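Local coordinates for similar to sp|P32453 Saccharomyces cerevisiae YNL315c ATP11 (Candida glabrata CBS 138, PDB 2P4F), which is probably a mitochondrial chaperone that binds the unassembled beta subunit of the F1-ATPase while the enzyme is being put together, at residues A125-S128 / D132-V135; G234-E237 / N241-L244; Q255-A260 / N288-L293. All blocks are in the same frame, centred on the assembly; numbering follows the deposited sequence.

Interaction 1: A125-S128 / D132-V135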
loop_
_atom_site.group_PDB
_atom_site.type_symbol
_atom_site.label_atom_id
_atom_site.label_comp_id
_atom_site.label_asym_id
_atom_site.label_seq_id
_atom_site.Cartn_x
_atom_site.Cartn_y
_atom_site.Cartn_z
ATOM N N ALA A 125 -18.553 5.277 -4.061
ATOM C CA ALA A 125 -19.228 6.550 -4.384
ATOM C C ALA A 125 -18.479 7.690 -3.725
ATOM O O ALA A 125 -18.374 8.793 -4.323
ATOM C CB ALA A 125 -20.686 6.559 -3.919
ATOM N N LYS A 126 -17.973 7.458 -2.516
ATOM C CA LYS A 126 -17.324 8.556 -1.746
ATOM C C LYS A 126 -16.170 9.157 -2.513
ATOM O O LYS A 126 -15.905 10.362 -2.518
ATOM C CB LYS A 126 -16.845 8.000 -0.400
ATOM C CG LYS A 126 -15.932 8.870 0.448
ATOM C CD LYS A 126 -16.677 10.097 0.968
ATOM C CE LYS A 126 -15.867 10.760 2.072
ATOM N NZ LYS A 126 -16.603 11.918 2.689
ATOM N N TRP A 127 -15.447 8.301 -3.230
ATOM C CA TRP A 127 -14.197 8.701 -3.883
ATOM C C TRP A 127 -14.376 8.912 -5.378
ATOM O O TRP A 127 -13.410 9.197 -6.114
ATOM C CB TRP A 127 -13.090 7.660 -3.608
ATOM C CG TRP A 127 -12.819 7.552 -2.122
ATOM C CD1 TRP A 127 -13.154 6.506 -1.307
ATOM C CD2 TRP A 127 -12.166 8.532 -1.311
ATOM N NE1 TRP A 127 -12.746 6.783 -0.016
ATOM C CE2 TRP A 127 -12.137 8.012 -0.006
ATOM C CE3 TRP A 127 -11.607 9.787 -1.602
ATOM C CZ2 TRP A 127 -11.572 8.701 1.057
ATOM C CZ3 TRP A 127 -11.039 10.483 -0.546
ATOM C CH2 TRP A 127 -11.024 9.944 0.750
ATOM N N SER A 128 -15.618 8.783 -5.818
ATOM C CA SER A 128 -15.903 8.797 -7.241
ATOM C C SER A 128 -15.664 10.139 -7.893
ATOM O O SER A 128 -15.562 10.214 -9.125
ATOM C CB SER A 128 -17.370 8.401 -7.523
ATOM O OG SER A 128 -18.272 9.332 -6.973
ATOM N N ASP A 132 -7.547 11.520 -8.927
ATOM C CA ASP A 132 -6.245 11.260 -8.333
ATOM C C ASP A 132 -6.321 10.084 -7.373
ATOM O O ASP A 132 -5.359 9.907 -6.629
ATOM C CB ASP A 132 -5.794 12.545 -7.636
ATOM C CG ASP A 132 -6.744 12.909 -6.505
ATOM O OD1 ASP A 132 -7.876 12.406 -6.414
ATOM O OD2 ASP A 132 -6.343 13.740 -5.667
ATOM N N SER A 133 -7.388 9.305 -7.378
ATOM C CA SER A 133 -7.675 8.345 -6.303
ATOM C C SER A 133 -7.541 6.892 -6.714
ATOM O O SER A 133 -7.986 6.557 -7.804
ATOM C CB SER A 133 -9.113 8.547 -5.769
ATOM O OG SER A 133 -9.039 9.738 -4.979
ATOM N N LEU A 134 -6.988 6.136 -5.778
ATOM C CA LEU A 134 -6.919 4.681 -5.766
ATOM C C LEU A 134 -7.922 4.180 -4.741
ATOM O O LEU A 134 -7.958 4.645 -3.602
ATOM C CB LEU A 134 -5.529 4.162 -5.361
ATOM C CG LEU A 134 -4.348 4.530 -6.288
ATOM C CD1 LEU A 134 -3.135 3.699 -5.932
ATOM C CD2 LEU A 134 -4.701 4.300 -7.740
ATOM N N VAL A 135 -8.817 3.263 -5.123
ATOM C CA VAL A 135 -9.845 2.803 -4.222
ATOM C C VAL A 135 -9.945 1.294 -4.325
ATOM O O VAL A 135 -9.932 0.793 -5.454
ATOM C CB VAL A 135 -11.219 3.429 -4.567
ATOM C CG1 VAL A 135 -12.292 2.976 -3.597
ATOM C CG2 VAL A 135 -11.108 4.950 -4.547
#

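Interaction 2: G234-E237 / N241-L244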
loop_
_atom_site.group_PDB
_atom_site.type_symbol
_atom_site.label_atom_id
_atom_site.label_comp_id
_atom_site.label_asym_id
_atom_site.label_seq_id
_atom_site.Cartn_x
_atom_site.Cartn_y
_atom_site.Cartn_z
ATOM N N GLY A 234 -6.414 5.771 -1.657
ATOM C CA GLY A 234 -5.095 6.378 -1.821
ATOM C C GLY A 234 -5.229 7.563 -2.729
ATOM O O GLY A 234 -6.223 7.737 -3.473
ATOM N N GLN A 235 -4.234 8.425 -2.650
ATOM C CA GLN A 235 -4.242 9.633 -3.484
ATOM C C GLN A 235 -2.850 9.782 -4.108
ATOM O O GLN A 235 -1.837 9.538 -3.382
ATOM C CB GLN A 235 -4.551 10.924 -2.708
ATOM C CG GLN A 235 -6.035 11.191 -2.497
ATOM C CD GLN A 235 -6.333 12.297 -1.497
ATOM O OE1 GLN A 235 -7.474 12.568 -1.135
ATOM N NE2 GLN A 235 -5.284 12.970 -1.031
ATOM N N VAL A 236 -2.769 10.163 -5.351
ATOM C CA VAL A 236 -1.501 10.470 -6.013
ATOM C C VAL A 236 -1.412 11.974 -6.179
ATOM O O VAL A 236 -2.380 12.600 -6.678
ATOM C CB VAL A 236 -1.394 9.786 -7.398
ATOM C CG1 VAL A 236 -0.054 10.068 -8.078
ATOM C CG2 VAL A 236 -1.629 8.304 -7.176
ATOM N N GLU A 237 -0.320 12.594 -5.809
ATOM C CA GLU A 237 -0.193 14.041 -5.884
ATOM C C GLU A 237 -0.160 14.522 -7.333
ATOM O O GLU A 237 0.556 14.043 -8.205
ATOM C CB GLU A 237 1.090 14.461 -5.168
ATOM C CG GLU A 237 1.111 14.250 -3.665
ATOM C CD GLU A 237 0.112 15.147 -2.976
ATOM O OE1 GLU A 237 -0.834 14.640 -2.345
ATOM O OE2 GLU A 237 0.256 16.378 -3.076
ATOM N N ASN A 241 5.320 13.496 -11.071
ATOM C CA ASN A 241 5.245 12.920 -12.427
ATOM C C ASN A 241 4.971 11.426 -12.320
ATOM O O ASN A 241 5.396 10.594 -13.129
ATOM C CB ASN A 241 6.527 13.195 -13.205
ATOM C CG ASN A 241 7.685 12.519 -12.488
ATOM O OD1 ASN A 241 7.509 12.082 -11.340
ATOM N ND2 ASN A 241 8.825 12.436 -13.153
ATOM N N VAL A 242 4.234 11.066 -11.272
ATOM C CA VAL A 242 3.749 9.713 -11.137
ATOM C C VAL A 242 2.287 9.696 -11.566
ATOM O O VAL A 242 1.453 10.407 -10.976
ATOM C CB VAL A 242 3.871 9.174 -9.701
ATOM C CG1 VAL A 242 3.264 7.767 -9.587
ATOM C CG2 VAL A 242 5.337 9.162 -9.283
ATOM N N SER A 243 1.940 8.910 -12.572
ATOM C CA SER A 243 0.544 8.841 -12.984
ATOM C C SER A 243 -0.252 7.908 -12.092
ATOM O O SER A 243 0.292 7.159 -11.292
ATOM C CB SER A 243 0.444 8.363 -14.445
ATOM O OG SER A 243 0.722 6.972 -14.511
ATOM N N LEU A 244 -1.565 7.929 -12.238
ATOM C CA LEU A 244 -2.395 6.993 -11.456
ATOM C C LEU A 244 -2.066 5.574 -11.859
ATOM O O LEU A 244 -2.024 4.645 -11.068
ATOM C CB LEU A 244 -3.842 7.398 -11.741
ATOM C CG LEU A 244 -4.886 6.859 -10.783
ATOM C CD1 LEU A 244 -4.553 7.192 -9.323
ATOM C CD2 LEU A 244 -6.266 7.391 -11.122
HETATM O O HOH W 1 0.038 12.866 -10.700
#

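Interaction 3: Q255-A260 / N288-L293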
loop_
_atom_site.group_PDB
_atom_site.type_symbol
_atom_site.label_atom_id
_atom_site.label_comp_id
_atom_site.label_asym_id
_atom_site.label_seq_id
_atom_site.Cartn_x
_atom_site.Cartn_y
_atom_site.Cartn_z
ATOM N N GLN A 255 2.128 -5.398 -3.125
ATOM C CA GLN A 255 1.439 -6.621 -2.734
ATOM C C GLN A 255 2.287 -7.854 -3.025
ATOM O O GLN A 255 2.318 -8.827 -2.264
ATOM C CB GLN A 255 0.119 -6.722 -3.500
ATOM C CG GLN A 255 -0.857 -5.623 -3.079
ATOM C CD GLN A 255 -2.184 -5.723 -3.803
ATOM O OE1 GLN A 255 -2.999 -4.813 -3.737
ATOM N NE2 GLN A 255 -2.379 -6.859 -4.482
ATOM N N ARG A 256 3.006 -7.882 -4.149
ATOM C CA ARG A 256 3.761 -9.084 -4.516
ATOM C C ARG A 256 4.909 -9.328 -3.554
ATOM O O ARG A 256 5.209 -10.478 -3.230
ATOM C CB ARG A 256 4.292 -8.974 -5.965
ATOM C CG ARG A 256 3.149 -9.031 -6.998
ATOM C CD ARG A 256 3.595 -9.532 -8.364
ATOM N NE ARG A 256 4.713 -8.691 -8.865
ATOM C CZ ARG A 256 5.332 -9.040 -9.991
ATOM N NH1 ARG A 256 6.339 -8.309 -10.453
ATOM N NH2 ARG A 256 4.941 -10.124 -10.680
ATOM N N PHE A 257 5.575 -8.253 -3.119
ATOM C CA PHE A 257 6.707 -8.408 -2.202
ATOM C C PHE A 257 6.230 -8.638 -0.768
ATOM O O PHE A 257 6.856 -9.406 -0.017
ATOM C CB PHE A 257 7.631 -7.185 -2.286
ATOM C CG PHE A 257 8.502 -7.275 -3.540
ATOM C CD1 PHE A 257 9.744 -7.906 -3.471
ATOM C CD2 PHE A 257 8.069 -6.737 -4.744
ATOM C CE1 PHE A 257 10.501 -7.960 -4.634
ATOM C CE2 PHE A 257 8.814 -6.807 -5.909
ATOM C CZ PHE A 257 10.058 -7.438 -5.853
ATOM N N TYR A 258 5.079 -8.038 -0.391
ATOM C CA TYR A 258 4.616 -8.168 0.989
ATOM C C TYR A 258 3.735 -9.391 1.172
ATOM O O TYR A 258 2.648 -9.404 1.672
ATOM C CB TYR A 258 3.906 -6.872 1.414
ATOM C CG TYR A 258 4.960 -5.857 1.841
ATOM C CD1 TYR A 258 5.342 -5.751 3.177
ATOM C CD2 TYR A 258 5.578 -5.023 0.888
ATOM C CE1 TYR A 258 6.312 -4.831 3.574
ATOM C CE2 TYR A 258 6.560 -4.086 1.274
ATOM C CZ TYR A 258 6.894 -4.012 2.624
ATOM O OH TYR A 258 7.863 -3.094 2.993
ATOM N N GLY A 259 4.242 -10.551 0.814
ATOM C CA GLY A 259 3.489 -11.745 1.245
ATOM C C GLY A 259 2.973 -12.407 -0.022
ATOM O O GLY A 259 2.454 -13.530 0.039
ATOM N N ALA A 260 3.159 -11.664 -1.102
ATOM C CA ALA A 260 2.962 -12.209 -2.474
ATOM C C ALA A 260 1.640 -12.953 -2.568
ATOM O O ALA A 260 1.503 -14.040 -3.158
ATOM C CB ALA A 260 4.103 -13.125 -2.861
ATOM N N ASN A 288 20.075 -5.090 -8.144
ATOM C CA ASN A 288 19.837 -5.773 -9.419
ATOM C C ASN A 288 18.801 -6.859 -9.289
ATOM O O ASN A 288 17.940 -6.943 -10.183
ATOM C CB ASN A 288 21.192 -6.289 -9.933
ATOM C CG ASN A 288 21.996 -4.984 -10.108
ATOM O OD1 ASN A 288 21.853 -4.440 -11.204
ATOM N ND2 ASN A 288 22.728 -4.554 -9.066
ATOM N N LYS A 289 18.852 -7.641 -8.215
ATOM C CA LYS A 289 17.830 -8.699 -8.101
ATOM C C LYS A 289 16.467 -8.086 -7.847
ATOM O O LYS A 289 15.433 -8.530 -8.351
ATOM C CB LYS A 289 18.198 -9.624 -6.967
ATOM C CG LYS A 289 17.190 -10.712 -6.653
ATOM C CD LYS A 289 17.291 -11.858 -7.642
ATOM C CE LYS A 289 16.280 -12.957 -7.348
ATOM N NZ LYS A 289 16.620 -13.763 -6.133
ATOM N N LEU A 290 16.444 -7.023 -7.050
ATOM C CA LEU A 290 15.194 -6.283 -6.817
ATOM C C LEU A 290 14.528 -5.877 -8.116
ATOM O O LEU A 290 13.345 -6.048 -8.409
ATOM C CB LEU A 290 15.440 -4.973 -6.033
ATOM C CG LEU A 290 14.212 -4.010 -6.034
ATOM C CD1 LEU A 290 13.114 -4.654 -5.204
ATOM C CD2 LEU A 290 14.632 -2.643 -5.558
ATOM N N ILE A 291 15.342 -5.290 -8.979
ATOM C CA ILE A 291 14.809 -4.814 -10.269
ATOM C C ILE A 291 14.362 -5.981 -11.130
ATOM O O ILE A 291 13.296 -5.956 -11.764
ATOM C CB ILE A 291 15.860 -3.956 -10.997
ATOM C CG1 ILE A 291 16.070 -2.639 -10.251
ATOM C CG2 ILE A 291 15.415 -3.786 -12.434
ATOM C CD1 ILE A 291 17.227 -1.780 -10.709
ATOM N N GLN A 292 15.123 -7.062 -11.132
ATOM C CA GLN A 292 14.672 -8.241 -11.899
ATOM C C GLN A 292 13.360 -8.805 -11.378
ATOM O O GLN A 292 12.450 -9.179 -12.124
ATOM C CB GLN A 292 15.780 -9.292 -11.819
ATOM C CG GLN A 292 15.475 -10.631 -12.470
ATOM C CD GLN A 292 15.060 -11.705 -11.472
ATOM O OE1 GLN A 292 15.048 -12.908 -11.733
ATOM N NE2 GLN A 292 14.701 -11.251 -10.277
ATOM N N LEU A 293 13.242 -8.905 -10.044
ATOM C CA LEU A 293 12.071 -9.525 -9.472
ATOM C C LEU A 293 10.873 -8.583 -9.571
ATOM O O LEU A 293 9.741 -9.038 -9.665
ATOM C CB LEU A 293 12.267 -9.899 -7.998
ATOM C CG LEU A 293 13.213 -11.055 -7.689
ATOM C CD1 LEU A 293 13.521 -11.103 -6.193
ATOM C CD2 LEU A 293 12.638 -12.404 -8.073
#

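Interaction 1: A125-S128 / D132-V135
Val-135 presses one methyl against the root of the Trp-127 side chain, and this apolar touch carries most of the contact. Val-135 CG2 lies 3.5 Å from Trp-127 CB and 3.9 Å from Trp-127 CG, so the methyl meets the start of the indole rather than its six-membered end. In Val-135, CG1 stands anti to the backbone N (chi1 -178°), which leaves CG2 as the branch directed at the tryptophan. Farther along the indole, Ser-133 OG stands 4.2 Å from Trp-127 CE3, a van der Waals neighbour only. From outside the segments Trp-123 and Tyr-105 meet the indole edge-to-face, and within its own segment Lys-126 CG lies over one face, near the rim.

The polar bonding is local. After helix 116-126, Ala-125 O accepts both Ser-128 N, at 3.1 Å, and Ser-128 OG, at 2.7 Å, the two donors coming from the same face of its carbonyl plane. The hydroxyl thus adds a second grip on the same carbonyl oxygen. Asp-132 OD2 forms a salt bridge with Arg-130.

Between these two segments the contact is therefore van der Waals in kind, with Trp-127 buried among aromatic rings and a valine methyl.

Interaction 2: G234-E237 / N241-L244
Val-236, at the end of strand 229-236, spreads its two methyls over the chain that returns toward helix 244-257. CG1 is anti to the backbone N (chi1 -178°) and reaches the backbone of the returning segment, Val-236 CG1 lying 3.3 Å from Val-242 O. The same methyl faces the Val-242 side chain more distantly, with Val-236 CG1 4.3 Å from Val-242 CG1. The other methyl serves the helix start: Val-236 CG2 packs 3.8 Å from Leu-244 CD1. Leu-244 does not aim its first bond straight at the strand; with CG anti to its own backbone N (chi1 -164°), its end swings nearer and CD1 makes the touch. This is the tight part, methyls against a carbonyl oxygen and other methyls, with Val-236 and Val-242 both buried.

The looser side is polar and bridged by water. One water molecule donates to Glu-237 O at 2.8 Å and to Val-242 O at 2.9 Å, linking the two backbones where they do not bond directly. Val-242 O therefore has a methyl and a water close by. Ser-240 OG, in the intervening turn, bonds both Glu-237 O and Val-242 N, while the Glu-237 carboxylate leads away to a salt bridge with Lys-212. The first side-chain bond of Asn-241 points away from the strand, and this residue is exposed and poorly ordered.

Ser-243 occupies the N-cap of helix 244-257, its OG accepting from Asp-246 N. The whole is a strand-to-helix connection: a short loop leaves the antiparallel sheet, turns back over its last strand residue and enters a side-chain-capped helix.

Interaction 3: Q255-A260 / N288-L293
The C-terminal end of helix 244-257 meets helix 287-295 here, and Phe-257 is the side chain that spans the gap. The para corner of its ring makes the touch: Phe-257 CZ lies 3.9 Å from Leu-293 CB and 4.2 Å from Leu-290 CD1, so it rests against two leucines about one turn apart. Leu-290 has CG anti to the backbone N (chi1 167°), and its end comes closer to the ring than its first bond would suggest. Leu-293 meets the ring through CB, at the root of its side chain.

The two helices belong to the helical part of the fold that lies against the half-barrel sheet. Strand 156-162 adds Phe-157, whose ring meets Phe-257 with planes about 50° apart, and Leu-159, which also touches Phe-257; Leu-274 of helix 266-280 touches Leu-290.

Beside this apolar patch, Arg-256 brings its guanidinium near the other helix. Arg-256 NH1 stands 3.6 Å from Leu-293 O, close but not bonded; NH1 bonds Ser-296 O instead, while NE bonds Asn-253 OD1. Asn-253 OD1 and Ser-296 O are thus two of the acceptors that place the guanidinium, and Leu-293 O accepts from Arg-271 NH2.

Overall arrangement
From the N terminus, interaction 1 comes first, closing the short loop between helix 116-126 and edge strand 133-139. Much later, interaction 2 closes an equally short loop, from strand 229-236 into helix 244-257. Interaction 3 joins the far end of that helix to helix 287-295, spanning helix 266-280. The three follow in series; none nests in or crosses another. Interactions 1 and 2 touch: their strands are antiparallel neighbours, with Leu-134 O 2.7 Å from Gly-234 N, and Leu-134 also packs on Leu-244. Interaction 3 lies about 27 Å, centre to centre, from interaction 1, across the chain's centre, and ties the C-terminal helices together.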